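Local coordinates for DNA polymerase III, beta subunit (Eubacterium rectale, PDB 3T0P), which probably encircles DNA as a ring-shaped head-to-tail dimer and tethers polymerases and other proteins to it for processive replication, at residues B[194-199]-B[236-241]. Numbering follows the deposited sequence.
Sequences VVPGKT and RLIEGE. With ACT (acetate ion), chain T.
Ile-238 lies against both Val-194 and Pro-196, reaching them with the tip of its longer branch. CG1 stands anti to the carbonyl carbon (chi1 -52°) and the chain is extended beyond it, which carries CD1 to 3.9 Å from Val-194 CG1 and equally close to Pro-196 CA. The valine and isoleucine side chains meet at a slant, whereas the proline ring and the isoleucine run past one another in opposite directions, Pro-196 CG being 4.1 Å from Ile-238 CG1. On the opposite side of the backbone hydrogen bond, Leu-237 CD2 touches Val-195 CG2 at 4.0 Å; both also pack on Ile-224 of strand 223-228. The carbonyl of Arg-236 points at the proline ring, its O 3.2 Å from Pro-196 CD.

The backbones are pinned by a nearly straight hydrogen bond from Ile-238 N to Val-194 O (2.8 Å, 176° at the hydrogen). In place of a second direct bond a water intervenes, accepting from Val-194 N and donating to Ile-238 O. One direct bond and one water bridge between antiparallel segments fasten the linker leaving strand 231-236 to the end of strand 187-196, just before helix 197-206, within the central domain of the beta sliding clamp fold.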
loop_
_atom_site.group_PDB
_atom_site.type_symbol
_atom_site.label_atom_id
_atom_site.label_comp_id
_atom_site.label_asym_id
_atom_site.label_seq_id
_atom_site.Cartn_x
_atom_site.Cartn_y
_atom_site.Cartn_z
ATOM N N VAL B 194 7.573 32.330 2.894
ATOM C CA VAL B 194 8.074 30.966 2.859
ATOM C C VAL B 194 7.142 30.117 3.745
ATOM O O VAL B 194 7.061 30.315 4.966
ATOM C CB VAL B 194 9.570 30.849 3.254
ATOM C CG1 VAL B 194 10.075 29.415 3.080
ATOM C CG2 VAL B 194 10.431 31.812 2.443
ATOM N N VAL B 195 6.414 29.211 3.090
ATOM C CA VAL B 195 5.442 28.314 3.692
ATOM C C VAL B 195 6.149 27.003 4.082
ATOM O O VAL B 195 6.784 26.407 3.213
ATOM C CB VAL B 195 4.226 28.036 2.745
ATOM C CG1 VAL B 195 3.147 27.225 3.462
ATOM C CG2 VAL B 195 3.646 29.346 2.179
ATOM N N PRO B 196 5.997 26.513 5.341
ATOM C CA PRO B 196 6.620 25.232 5.717
ATOM C C PRO B 196 6.212 24.085 4.786
ATOM O O PRO B 196 5.079 24.065 4.305
ATOM C CB PRO B 196 6.087 24.984 7.137
ATOM C CG PRO B 196 5.767 26.350 7.655
ATOM C CD PRO B 196 5.258 27.105 6.479
ATOM N N GLY B 197 7.150 23.175 4.516
ATOM C CA GLY B 197 6.937 22.023 3.651
ATOM C C GLY B 197 5.833 21.128 4.152
ATOM O O GLY B 197 4.962 20.726 3.373
ATOM N N LYS B 198 5.829 20.861 5.477
ATOM C CA LYS B 198 4.799 20.036 6.113
ATOM C C LYS B 198 3.376 20.604 5.868
ATOM O O LYS B 198 2.460 19.833 5.665
ATOM C CB LYS B 198 5.066 19.899 7.611
ATOM C CG LYS B 198 4.196 18.832 8.297
ATOM C CD LYS B 198 4.558 18.645 9.794
ATOM C CE LYS B 198 4.301 19.856 10.695
ATOM N NZ LYS B 198 2.864 20.257 10.748
ATOM N N THR B 199 3.201 21.938 5.874
ATOM C CA THR B 199 1.894 22.568 5.638
ATOM C C THR B 199 1.354 22.209 4.264
ATOM O O THR B 199 0.199 21.834 4.140
ATOM C CB THR B 199 2.013 24.075 5.786
ATOM O OG1 THR B 199 2.262 24.342 7.162
ATOM C CG2 THR B 199 0.766 24.816 5.284
ATOM N N ARG B 236 1.955 28.872 10.394
ATOM C CA ARG B 236 3.011 29.851 10.648
ATOM C C ARG B 236 3.872 29.933 9.396
ATOM O O ARG B 236 3.869 28.998 8.611
ATOM C CB ARG B 236 3.866 29.432 11.834
ATOM C CG ARG B 236 3.209 29.557 13.213
ATOM C CD ARG B 236 4.243 29.580 14.348
ATOM N NE ARG B 236 5.367 28.658 14.119
ATOM C CZ ARG B 236 5.692 27.635 14.908
ATOM N NH1 ARG B 236 5.007 27.402 16.024
ATOM N NH2 ARG B 236 6.717 26.849 14.598
ATOM N N LEU B 237 4.563 31.045 9.173
ATOM C CA LEU B 237 5.449 31.200 8.032
ATOM C C LEU B 237 6.898 31.123 8.513
ATOM O O LEU B 237 7.159 31.368 9.683
ATOM C CB LEU B 237 5.177 32.552 7.339
ATOM C CG LEU B 237 3.831 32.697 6.645
ATOM C CD1 LEU B 237 3.598 34.138 6.274
ATOM C CD2 LEU B 237 3.728 31.781 5.412
ATOM N N ILE B 238 7.841 30.788 7.626
ATOM C CA ILE B 238 9.260 30.731 8.007
ATOM C C ILE B 238 9.870 32.139 7.883
ATOM O O ILE B 238 9.744 32.781 6.834
ATOM C CB ILE B 238 10.037 29.685 7.180
ATOM C CG1 ILE B 238 9.323 28.321 7.240
ATOM C CG2 ILE B 238 11.491 29.607 7.664
ATOM C CD1 ILE B 238 9.858 27.255 6.331
ATOM N N GLU B 239 10.529 32.605 8.958
ATOM C CA GLU B 239 11.143 33.929 8.997
ATOM C C GLU B 239 12.532 33.930 8.338
ATOM O O GLU B 239 13.238 32.916 8.369
ATOM C CB GLU B 239 11.232 34.429 10.448
ATOM N N GLY B 240 12.890 35.064 7.733
ATOM C CA GLY B 240 14.184 35.259 7.076
ATOM C C GLY B 240 14.149 35.587 5.594
ATOM O O GLY B 240 13.141 35.375 4.906
ATOM N N GLU B 241 15.273 36.095 5.085
ATOM C CA GLU B 241 15.391 36.448 3.674
ATOM C C GLU B 241 15.655 35.181 2.867
ATOM O O GLU B 241 16.622 34.476 3.150
ATOM C CB GLU B 241 16.492 37.501 3.460
HETATM C C ACT T . 1.490 17.183 11.262
HETATM O O ACT T . 1.079 16.067 10.987
HETATM O OXT ACT T . 1.272 18.106 10.484
HETATM C CH3 ACT T . 2.298 17.360 12.530
HETATM O O HOH W 1 7.914 33.747 5.140
#